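Local coordinates for protein serpin-ZX (Arabidopsis thaliana, PDB 3LE2) that inhibits the cysteine proteases metacaspase-9 and RD21A through its cleavable reactive centre loop, restraining programmed cell death, at residues 31-37 with 383-389; 235-241 with 371-377; 285-291 with 325-331. All blocks are in the same frame, centred on the assembly; numbering follows the deposited sequence. Where two conformers were deposited one is given.

Contact 1. Residues 31-37 with 383-389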
loop_
_atom_site.group_PDB
_atom_site.type_symbol
_atom_site.label_atom_id
_atom_site.label_comp_id
_atom_site.label_asym_id
_atom_site.label_seq_id
_atom_site.Cartn_x
_atom_site.Cartn_y
_atom_site.Cartn_z
ATOM N N SER A 31 -11.478 -9.112 9.289
ATOM C CA SER A 31 -11.042 -7.716 9.161
ATOM C C SER A 31 -10.349 -7.452 7.832
ATOM O O SER A 31 -9.300 -8.016 7.561
ATOM C CB SER A 31 -10.074 -7.328 10.291
ATOM O OG SER A 31 -10.697 -7.367 11.565
ATOM N N ASN A 32 -10.919 -6.566 7.025
ATOM C CA ASN A 32 -10.274 -6.125 5.803
ATOM C C ASN A 32 -8.966 -5.427 6.137
ATOM O O ASN A 32 -8.839 -4.839 7.215
ATOM C CB ASN A 32 -11.194 -5.172 5.043
ATOM C CG ASN A 32 -12.412 -5.865 4.490
ATOM O OD1 ASN A 32 -12.364 -7.051 4.163
ATOM N ND2 ASN A 32 -13.517 -5.136 4.388
ATOM N N VAL A 33 -8.004 -5.497 5.216
ATOM C CA VAL A 33 -6.731 -4.800 5.361
ATOM C C VAL A 33 -6.399 -4.020 4.079
ATOM O O VAL A 33 -6.650 -4.501 2.978
ATOM C CB VAL A 33 -5.566 -5.793 5.603
ATOM C CG1 VAL A 33 -4.225 -5.048 5.608
ATOM C CG2 VAL A 33 -5.763 -6.568 6.875
ATOM N N ILE A 34 -5.840 -2.822 4.223
ATOM C CA ILE A 34 -5.215 -2.120 3.093
ATOM C C ILE A 34 -4.080 -1.284 3.673
ATOM O O ILE A 34 -4.264 -0.653 4.704
ATOM C CB ILE A 34 -6.203 -1.209 2.326
ATOM C CG1 ILE A 34 -5.568 -0.668 1.044
ATOM C CG2 ILE A 34 -6.688 -0.055 3.201
ATOM C CD1 ILE A 34 -5.361 -1.720 -0.040
ATOM N N PHE A 35 -2.902 -1.311 3.044
ATOM C CA PHE A 35 -1.797 -0.454 3.484
ATOM C C PHE A 35 -0.816 -0.205 2.349
ATOM O O PHE A 35 -0.798 -0.942 1.384
ATOM C CB PHE A 35 -1.070 -1.072 4.682
ATOM C CG PHE A 35 -0.146 -2.205 4.312
ATOM C CD1 PHE A 35 -0.639 -3.485 4.126
ATOM C CD2 PHE A 35 1.211 -1.986 4.161
ATOM C CE1 PHE A 35 0.210 -4.549 3.782
ATOM C CE2 PHE A 35 2.072 -3.028 3.816
ATOM C CZ PHE A 35 1.571 -4.316 3.624
ATOM N N SER A 36 0.003 0.833 2.471
ATOM C CA SER A 36 0.957 1.161 1.426
ATOM C C SER A 36 2.399 0.811 1.812
ATOM O O SER A 36 3.017 1.498 2.625
ATOM C CB SER A 36 0.858 2.647 1.065
ATOM O OG SER A 36 1.906 3.021 0.194
ATOM N N PRO A 37 2.940 -0.262 1.220
ATOM C CA PRO A 37 4.318 -0.706 1.472
ATOM C C PRO A 37 5.325 0.368 1.056
ATOM O O PRO A 37 6.329 0.566 1.727
ATOM C CB PRO A 37 4.468 -1.935 0.559
ATOM C CG PRO A 37 3.084 -2.350 0.214
ATOM C CD PRO A 37 2.240 -1.119 0.250
ATOM N N LEU A 383 1.878 0.343 -4.710
ATOM C CA LEU A 383 1.246 1.354 -3.840
ATOM C C LEU A 383 0.491 0.764 -2.661
ATOM O O LEU A 383 0.539 1.309 -1.563
ATOM C CB LEU A 383 0.269 2.243 -4.613
ATOM C CG LEU A 383 0.888 3.315 -5.494
ATOM C CD1 LEU A 383 1.528 2.643 -6.722
ATOM C CD2 LEU A 383 -0.179 4.310 -5.905
ATOM N N PHE A 384 -0.245 -0.319 -2.904
ATOM C CA PHE A 384 -1.115 -0.894 -1.876
ATOM C C PHE A 384 -1.101 -2.404 -1.947
ATOM O O PHE A 384 -1.072 -2.974 -3.038
ATOM C CB PHE A 384 -2.581 -0.458 -2.071
ATOM C CG PHE A 384 -2.831 1.010 -1.858
ATOM C CD1 PHE A 384 -2.769 1.563 -0.585
ATOM C CD2 PHE A 384 -3.176 1.831 -2.928
ATOM C CE1 PHE A 384 -3.024 2.915 -0.384
ATOM C CE2 PHE A 384 -3.425 3.181 -2.734
ATOM C CZ PHE A 384 -3.346 3.726 -1.458
ATOM N N ILE A 385 -1.137 -3.036 -0.779
ATOM C CA ILE A 385 -1.464 -4.452 -0.651
ATOM C C ILE A 385 -2.623 -4.565 0.340
ATOM O O ILE A 385 -2.676 -3.834 1.327
ATOM C CB ILE A 385 -0.273 -5.276 -0.117
ATOM C CG1 ILE A 385 0.950 -5.094 -1.012
ATOM C CG2 ILE A 385 -0.647 -6.768 0.022
ATOM C CD1 ILE A 385 2.203 -5.766 -0.482
ATOM N N GLY A 386 -3.559 -5.468 0.077
ATOM C CA GLY A 386 -4.700 -5.607 0.965
ATOM C C GLY A 386 -5.389 -6.953 0.844
ATOM O O GLY A 386 -5.058 -7.777 -0.017
ATOM N N GLN A 387 -6.355 -7.176 1.718
ATOM C CA GLN A 387 -7.207 -8.343 1.616
ATOM C C GLN A 387 -8.641 -7.898 1.825
ATOM O O GLN A 387 -8.918 -7.084 2.705
ATOM C CB GLN A 387 -6.824 -9.389 2.656
ATOM C CG GLN A 387 -7.238 -9.094 4.096
ATOM C CD GLN A 387 -7.033 -10.315 4.973
ATOM O OE1 GLN A 387 -6.409 -11.291 4.544
ATOM N NE2 GLN A 387 -7.571 -10.283 6.196
ATOM N N VAL A 388 -9.539 -8.416 0.992
ATOM C CA VAL A 388 -10.973 -8.204 1.147
ATOM C C VAL A 388 -11.548 -9.503 1.682
ATOM O O VAL A 388 -11.614 -10.508 0.965
ATOM C CB VAL A 388 -11.642 -7.838 -0.204
ATOM C CG1 VAL A 388 -13.129 -7.599 -0.027
ATOM C CG2 VAL A 388 -10.991 -6.599 -0.796
ATOM N N VAL A 389 -11.908 -9.501 2.963
ATOM C CA VAL A 389 -12.484 -10.686 3.599
ATOM C C VAL A 389 -13.956 -10.472 3.904
ATOM O O VAL A 389 -14.673 -11.421 4.200
ATOM C CB VAL A 389 -11.728 -11.098 4.889
ATOM C CG1 VAL A 389 -10.321 -11.614 4.552
ATOM C CG2 VAL A 389 -11.668 -9.938 5.886
#

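Contact 2. Residues 235-241 with 371-377. With ACT (acetate ion), chain C.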
loop_
_atom_site.group_PDB
_atom_site.type_symbol
_atom_site.label_atom_id
_atom_site.label_comp_id
_atom_site.label_asym_id
_atom_site.label_seq_id
_atom_site.Cartn_x
_atom_site.Cartn_y
_atom_site.Cartn_z
ATOM N N GLN A 235 1.250 4.067 -15.253
ATOM C CA GLN A 235 0.154 3.156 -15.525
ATOM C C GLN A 235 -0.177 2.363 -14.264
ATOM O O GLN A 235 0.562 1.457 -13.872
ATOM C CB GLN A 235 0.493 2.203 -16.678
ATOM C CG GLN A 235 -0.598 1.133 -16.903
ATOM C CD GLN A 235 -1.962 1.746 -17.211
ATOM O OE1 GLN A 235 -2.908 1.654 -16.418
ATOM N NE2 GLN A 235 -2.062 2.390 -18.369
ATOM N N PHE A 236 -1.293 2.701 -13.632
ATOM C CA PHE A 236 -1.695 2.004 -12.420
ATOM C C PHE A 236 -2.677 0.908 -12.773
ATOM O O PHE A 236 -3.464 1.050 -13.701
ATOM C CB PHE A 236 -2.359 2.972 -11.444
ATOM C CG PHE A 236 -1.463 4.080 -10.974
ATOM C CD1 PHE A 236 -1.519 5.334 -11.564
ATOM C CD2 PHE A 236 -0.575 3.873 -9.930
ATOM C CE1 PHE A 236 -0.700 6.356 -11.132
ATOM C CE2 PHE A 236 0.245 4.898 -9.477
ATOM C CZ PHE A 236 0.183 6.140 -10.077
ATOM N N SER A 237 -2.622 -0.189 -12.030
ATOM C CA SER A 237 -3.635 -1.239 -12.124
ATOM C C SER A 237 -3.906 -1.820 -10.740
ATOM O O SER A 237 -3.097 -1.682 -9.815
ATOM C CB SER A 237 -3.184 -2.360 -13.066
ATOM O OG SER A 237 -2.794 -1.834 -14.315
ATOM N N MET A 238 -5.049 -2.469 -10.603
ATOM C CA MET A 238 -5.352 -3.208 -9.387
ATOM C C MET A 238 -5.420 -4.672 -9.759
ATOM O O MET A 238 -6.009 -5.044 -10.775
ATOM C CB MET A 238 -6.669 -2.737 -8.728
ATOM C CG MET A 238 -7.102 -3.587 -7.515
ATOM S SD MET A 238 -8.626 -3.043 -6.711
ATOM C CE MET A 238 -8.010 -1.652 -5.753
ATOM N N TYR A 239 -4.788 -5.500 -8.946
ATOM C CA TYR A 239 -4.774 -6.919 -9.197
ATOM C C TYR A 239 -5.518 -7.639 -8.090
ATOM O O TYR A 239 -5.406 -7.276 -6.902
ATOM C CB TYR A 239 -3.329 -7.421 -9.324
ATOM C CG TYR A 239 -2.635 -6.835 -10.536
ATOM C CD1 TYR A 239 -2.870 -7.340 -11.813
ATOM C CD2 TYR A 239 -1.783 -5.753 -10.405
ATOM C CE1 TYR A 239 -2.265 -6.776 -12.927
ATOM C CE2 TYR A 239 -1.166 -5.200 -11.496
ATOM C CZ TYR A 239 -1.403 -5.711 -12.758
ATOM O OH TYR A 239 -0.766 -5.129 -13.825
ATOM N N PHE A 240 -6.293 -8.643 -8.499
ATOM C CA PHE A 240 -7.076 -9.472 -7.588
ATOM C C PHE A 240 -6.528 -10.884 -7.650
ATOM O O PHE A 240 -6.437 -11.458 -8.731
ATOM C CB PHE A 240 -8.546 -9.494 -8.005
ATOM C CG PHE A 240 -9.202 -8.141 -8.009
ATOM C CD1 PHE A 240 -10.156 -7.820 -7.063
ATOM C CD2 PHE A 240 -8.866 -7.193 -8.967
ATOM C CE1 PHE A 240 -10.764 -6.584 -7.060
ATOM C CE2 PHE A 240 -9.469 -5.953 -8.971
ATOM C CZ PHE A 240 -10.419 -5.649 -8.015
ATOM N N TYR A 241 -6.156 -11.423 -6.490
ATOM C CA TYR A 241 -5.637 -12.774 -6.395
ATOM C C TYR A 241 -6.652 -13.634 -5.671
ATOM O O TYR A 241 -6.817 -13.530 -4.451
ATOM C CB TYR A 241 -4.281 -12.800 -5.686
ATOM C CG TYR A 241 -3.291 -11.839 -6.300
ATOM C CD1 TYR A 241 -2.247 -12.290 -7.124
ATOM C CD2 TYR A 241 -3.400 -10.472 -6.067
ATOM C CE1 TYR A 241 -1.337 -11.389 -7.695
ATOM C CE2 TYR A 241 -2.506 -9.570 -6.624
ATOM C CZ TYR A 241 -1.482 -10.023 -7.433
ATOM O OH TYR A 241 -0.621 -9.092 -7.966
ATOM N N LEU A 371 -6.832 -11.504 -2.342
ATOM C CA LEU A 371 -5.829 -10.485 -2.086
ATOM C C LEU A 371 -5.958 -9.382 -3.102
ATOM O O LEU A 371 -6.532 -9.573 -4.173
ATOM C CB LEU A 371 -4.413 -11.049 -2.168
ATOM C CG LEU A 371 -3.953 -11.898 -0.992
ATOM C CD1 LEU A 371 -2.580 -12.469 -1.282
ATOM C CD2 LEU A 371 -3.955 -11.061 0.296
ATOM N N LEU A 372 -5.427 -8.216 -2.743
ATOM C CA LEU A 372 -5.445 -7.030 -3.585
ATOM C C LEU A 372 -4.048 -6.456 -3.662
ATOM O O LEU A 372 -3.341 -6.396 -2.654
ATOM C CB LEU A 372 -6.341 -5.950 -2.974
ATOM C CG LEU A 372 -7.854 -6.110 -2.991
ATOM C CD1 LEU A 372 -8.483 -4.875 -2.360
ATOM C CD2 LEU A 372 -8.333 -6.307 -4.414
ATOM N N VAL A 373 -3.665 -6.003 -4.852
ATOM C CA VAL A 373 -2.398 -5.299 -5.037
ATOM C C VAL A 373 -2.577 -4.152 -6.048
ATOM O O VAL A 373 -3.147 -4.340 -7.119
ATOM C CB VAL A 373 -1.263 -6.257 -5.503
ATOM C CG1 VAL A 373 0.020 -5.485 -5.791
ATOM C CG2 VAL A 373 -1.012 -7.343 -4.456
ATOM N N VAL A 374 -2.123 -2.957 -5.687
ATOM C CA VAL A 374 -2.172 -1.829 -6.604
ATOM C C VAL A 374 -0.741 -1.463 -6.931
ATOM O O VAL A 374 0.050 -1.191 -6.038
ATOM C CB VAL A 374 -2.905 -0.593 -6.021
ATOM C CG1 VAL A 374 -2.704 0.626 -6.932
ATOM C CG2 VAL A 374 -4.398 -0.876 -5.826
ATOM N N THR A 375 -0.407 -1.479 -8.216
ATOM C CA THR A 375 0.960 -1.232 -8.623
ATOM C C THR A 375 1.027 -0.227 -9.739
ATOM O O THR A 375 0.083 -0.049 -10.515
ATOM C CB THR A 375 1.612 -2.489 -9.197
ATOM O OG1 THR A 375 0.997 -2.780 -10.455
ATOM C CG2 THR A 375 1.418 -3.668 -8.272
ATOM N N GLU A 376 2.183 0.410 -9.826
ATOM C CA GLU A 376 2.480 1.259 -10.944
ATOM C C GLU A 376 3.326 0.371 -11.857
ATOM O O GLU A 376 4.395 -0.118 -11.467
ATOM C CB GLU A 376 3.194 2.528 -10.462
ATOM C CG GLU A 376 3.251 3.644 -11.496
ATOM C CD GLU A 376 4.153 3.287 -12.671
ATOM O OE1 GLU A 376 5.359 3.065 -12.425
ATOM O OE2 GLU A 376 3.659 3.210 -13.824
ATOM N N ASN A 377 2.810 0.124 -13.056
ATOM C CA ASN A 377 3.384 -0.874 -13.964
ATOM C C ASN A 377 4.734 -0.514 -14.608
ATOM O O ASN A 377 5.526 -1.402 -14.899
ATOM C CB ASN A 377 2.356 -1.282 -15.036
ATOM C CG ASN A 377 1.136 -2.040 -14.443
ATOM O OD1 ASN A 377 1.286 -3.068 -13.765
ATOM N ND2 ASN A 377 -0.072 -1.535 -14.717
HETATM C C ACT C . -2.683 -5.504 -16.603
HETATM O O ACT C . -3.370 -4.552 -16.136
HETATM O OXT ACT C . -2.849 -6.632 -16.075
HETATM C CH3 ACT C . -1.719 -5.312 -17.740
#

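Contact 3. Residues 285-291 with 325-331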
loop_
_atom_site.group_PDB
_atom_site.type_symbol
_atom_site.label_atom_id
_atom_site.label_comp_id
_atom_site.label_asym_id
_atom_site.label_seq_id
_atom_site.Cartn_x
_atom_site.Cartn_y
_atom_site.Cartn_z
ATOM N N SER A 285 -11.195 1.993 4.965
ATOM C CA SER A 285 -9.897 2.526 5.310
ATOM C C SER A 285 -9.264 1.595 6.340
ATOM O O SER A 285 -9.930 0.735 6.916
ATOM C CB SER A 285 -10.030 3.938 5.872
ATOM O OG SER A 285 -10.628 3.898 7.157
ATOM N N PHE A 286 -7.972 1.760 6.568
ATOM C CA PHE A 286 -7.281 0.885 7.491
ATOM C C PHE A 286 -6.053 1.599 8.014
ATOM O O PHE A 286 -5.342 2.265 7.266
ATOM C CB PHE A 286 -6.903 -0.445 6.820
ATOM C CG PHE A 286 -6.200 -1.395 7.741
ATOM C CD1 PHE A 286 -6.921 -2.285 8.513
ATOM C CD2 PHE A 286 -4.814 -1.370 7.861
ATOM C CE1 PHE A 286 -6.274 -3.140 9.383
ATOM C CE2 PHE A 286 -4.159 -2.219 8.725
ATOM C CZ PHE A 286 -4.882 -3.112 9.486
ATOM N N GLY A 287 -5.821 1.480 9.310
ATOM C CA GLY A 287 -4.709 2.168 9.922
ATOM C C GLY A 287 -4.067 1.291 10.968
ATOM O O GLY A 287 -4.722 0.443 11.605
ATOM N N PHE A 288 -2.770 1.488 11.158
ATOM C CA PHE A 288 -2.074 0.717 12.161
ATOM C C PHE A 288 -0.764 1.376 12.503
ATOM O O PHE A 288 -0.272 2.238 11.764
ATOM C CB PHE A 288 -1.898 -0.745 11.707
ATOM C CG PHE A 288 -0.871 -0.948 10.610
ATOM C CD1 PHE A 288 -1.125 -0.553 9.303
ATOM C CD2 PHE A 288 0.342 -1.564 10.888
ATOM C CE1 PHE A 288 -0.180 -0.755 8.288
ATOM C CE2 PHE A 288 1.292 -1.769 9.886
ATOM C CZ PHE A 288 1.032 -1.359 8.583
ATOM N N ASP A 289 -0.227 0.993 13.653
ATOM C CA ASP A 289 1.119 1.368 14.048
ATOM C C ASP A 289 2.047 0.252 13.571
ATOM O O ASP A 289 1.987 -0.870 14.075
ATOM C CB ASP A 289 1.181 1.507 15.571
ATOM C CG ASP A 289 2.572 1.882 16.072
ATOM O OD1 ASP A 289 3.538 1.860 15.272
ATOM O OD2 ASP A 289 2.692 2.197 17.278
ATOM N N ALA A 290 2.896 0.548 12.595
ATOM C CA ALA A 290 3.723 -0.497 11.966
ATOM C C ALA A 290 4.786 -1.077 12.889
ATOM O O ALA A 290 5.393 -2.093 12.572
ATOM C CB ALA A 290 4.385 0.036 10.693
ATOM N N SER A 291 5.019 -0.420 14.022
ATOM C CA SER A 291 6.205 -0.701 14.824
ATOM C C SER A 291 6.293 -2.173 15.250
ATOM O O SER A 291 7.344 -2.807 15.113
ATOM C CB SER A 291 6.307 0.258 16.023
ATOM O OG SER A 291 5.308 -0.017 16.975
ATOM N N SER A 325 9.204 5.515 18.595
ATOM C CA SER A 325 8.103 5.093 19.454
ATOM C C SER A 325 6.998 4.425 18.629
ATOM O O SER A 325 6.469 3.370 19.001
ATOM C CB SER A 325 7.528 6.298 20.213
ATOM O OG SER A 325 8.543 7.040 20.878
ATOM N N ASN A 326 6.649 5.049 17.508
ATOM C CA ASN A 326 5.539 4.581 16.698
ATOM C C ASN A 326 5.728 4.966 15.254
ATOM O O ASN A 326 6.341 5.998 14.929
ATOM C CB ASN A 326 4.209 5.211 17.136
ATOM C CG ASN A 326 4.032 5.271 18.640
ATOM O OD1 ASN A 326 4.599 6.133 19.315
ATOM N ND2 ASN A 326 3.209 4.377 19.168
ATOM N N ILE A 327 5.157 4.146 14.385
ATOM C CA ILE A 327 5.028 4.502 12.985
ATOM C C ILE A 327 3.565 4.341 12.615
ATOM O O ILE A 327 3.093 3.235 12.335
ATOM C CB ILE A 327 5.922 3.648 12.071
ATOM C CG1 ILE A 327 7.397 3.817 12.463
ATOM C CG2 ILE A 327 5.698 4.019 10.603
ATOM C CD1 ILE A 327 8.326 2.793 11.794
ATOM N N PHE A 328 2.856 5.468 12.631
ATOM C CA PHE A 328 1.420 5.505 12.355
ATOM C C PHE A 328 1.135 5.599 10.859
ATOM O O PHE A 328 1.597 6.527 10.186
ATOM C CB PHE A 328 0.774 6.680 13.098
ATOM C CG PHE A 328 0.834 6.556 14.601
ATOM C CD1 PHE A 328 1.670 7.379 15.352
ATOM C CD2 PHE A 328 0.052 5.607 15.265
ATOM C CE1 PHE A 328 1.713 7.278 16.759
ATOM C CE2 PHE A 328 0.097 5.490 16.659
ATOM C CZ PHE A 328 0.930 6.327 17.407
ATOM N N HIS A 329 0.381 4.633 10.340
ATOM C CA HIS A 329 0.067 4.601 8.912
ATOM C C HIS A 329 -1.425 4.459 8.652
ATOM O O HIS A 329 -2.125 3.691 9.313
ATOM C CB HIS A 329 0.825 3.462 8.203
ATOM C CG HIS A 329 0.507 3.337 6.742
ATOM N ND1 HIS A 329 0.901 4.275 5.809
ATOM C CD2 HIS A 329 -0.157 2.377 6.051
ATOM C CE1 HIS A 329 0.480 3.907 4.612
ATOM N NE2 HIS A 329 -0.159 2.757 4.728
ATOM N N LYS A 330 -1.902 5.200 7.664
ATOM C CA LYS A 330 -3.287 5.108 7.266
ATOM C C LYS A 330 -3.412 5.081 5.746
ATOM O O LYS A 330 -2.711 5.812 5.031
ATOM C CB LYS A 330 -4.088 6.282 7.838
ATOM C CG LYS A 330 -5.591 6.258 7.498
ATOM C CD LYS A 330 -6.413 5.529 8.554
ATOM C CE LYS A 330 -7.708 6.276 8.840
ATOM N NZ LYS A 330 -8.334 5.873 10.127
ATOM N N ALA A 331 -4.331 4.241 5.280
ATOM C CA ALA A 331 -4.609 4.062 3.880
ATOM C C ALA A 331 -6.102 3.817 3.715
ATOM O O ALA A 331 -6.777 3.391 4.652
ATOM C CB ALA A 331 -3.829 2.866 3.370
#

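Contact 1. Residues 31-37 with 383-389
F35 and I385 form an antiparallel hydrogen-bonded pair at the centre of one face, F35 CE1 lying 4.0 Å from I385 CB, and P37 CG extends the patch to I385 CD1 at 3.6 Å. Helix 5-25 packs on this face, with A20 against F35 and M17 against I385. On the opposite face I34 CD1 rests 3.7 Å from F384 CB; I34 touches F284 and F286 of strand 277-289, and F384 touches L173 of strand 167-176. G386 sits directly across from I34, their CA atoms 4.1 Å apart; a CB on G386 would fall only 2.5 Å from V33 O, so the close approach depends on its missing side chain. The short strand 33-35 pairs with 382-388 alone, at the edge of serpin β-sheet B, and runs antiparallel (176°) to 383-388. Backbone bonds join F35 N to I385 O (3.1 Å), I385 N to F35 O (3.0 Å), V33 N to Q387 O (3.1 Å) and Q387 N to V33 O (3.0 Å). In strand 382-388, a classic β-bulge at L383 and F384 faces V374. Near it S36, the N-cap of helix 37-49, donates OG to L383 O at 2.8 Å and also bonds S39. At the other end the polar edge is made by side chains: N32 OD1 accepts V389 N (2.8 Å) while its ND2 holds D390 O, and Q387, with chi1 p, curls back so that NE2 reaches S31 O at 3.2 Å.

Contact 2. Residues 235-241 with 371-377
L371 opens the strand with a two-way backbone pair, its N to Y241 O at 2.9 Å and Y241 N to L371 O at 3.0 Å, while its side chain packs under helix 249-258. L372 turns to the other face, where CD2 lies over the F240 ring, 3.9 Å from its centroid, a CH-π contact, and 4.0 Å from M238 SD. V373 returns to the first face: its O takes Y239 N at 2.7 Å, and CG2 touches Y241 CE2 at 3.4 Å. V374 CG2 meets M238 CE at 3.7 Å. T375 pairs with S237, each N reaching the other's O at 3.1 Å. E376 sets CG over the F236 ring and OE2 on Q235 N (2.9 Å); its carboxylate also binds T379 N and I378 N. N377, a predicted glycosylation site without glycan here, ends the pairing: its N bonds Q235 O (2.7 Å), ND2 donates to S237 OG (2.8 Å), and OD1 accepts from Y239 OH (2.9 Å). An acetate, probably from the crystallisation liquor, puts OXT 3.2 Å from the ring-edge atom Y239 CE1. One face (F236, M238, F240) is largely apolar, the other turns polar at S237 and T375; strands 220-226 and 382-388 flank the pair inside serpin β-sheet B.

Contact 3. Residues 285-291 with 325-331
D289 is the pivot of this contact. Its chi1 is t and its chi2 nearly flat at -10°, which brings the carboxylate across to the other strand: OD1 accepts I327 N at 2.9 Å and OD2 accepts N326 ND2 at 2.9 Å. OD1 also takes S291 N (3.0 Å), an Asx turn capping the start of helix 291-296, and S291 OG (3.1 Å), brought within reach by chi1 p. A290 N then bonds I327 O at 2.7 Å, so the partner strand is gripped right up to the turn. F288 and H329 form a hydrogen-bonded pair with different rotamers: chi1 p swings the F288 ring to the H329 side, whereas chi1 t extends H329, and F288 CE1 meets the imidazole edge at H329 CD2, 3.8 Å away. Chi1 t carries the F286 ring off the sheet, clear of A331; backbone bonds F286 N to A331 O (2.8 Å) and A331 N to F286 O (3.0 Å) join the pair. On the other face K330 leaves the wells at chi2 and chi3, its CD lying 4.0 Å from G287 CA; a CB on G287 would be tight against it, 3.1 Å from K330 CD. K330 NZ makes a weak hydrogen bond to E154 O. The two strands belong to serpin β-sheet A, 326-335 leading on toward the reactive centre loop. Strand 167-176 flanks 326-335 on its far side; beneath, F286 and F288 pack on I34 and F35, I327 reaches helix 37-49, and H329, in what serpin nomenclature calls the shutter, bonds S36 and, weakly, N171.

How the contacts relate
Contacts 1 and 2 are consecutive parts of β-sheet B: strands 370-376 and 382-388 follow each other in the chain and pair directly, L383 N reaching V374 O at 2.7 Å, so 33-35, 382-388, 370-376 and 236-243 lie side by side. Both are buried, but contact 1 is drawn close at G386 with polar side chains closing its ends, whereas contact 2 is rich in aromatic rings and polar at one end. Contact 3, partly exposed, with a carboxylate reinforcing the backbone pairing at one end, belongs to β-sheet A. It meets contact 1 face-on, through F286 and F288 and a polar link from H329 to S36, but remains about 10 Å from contact 2 at the nearest atoms.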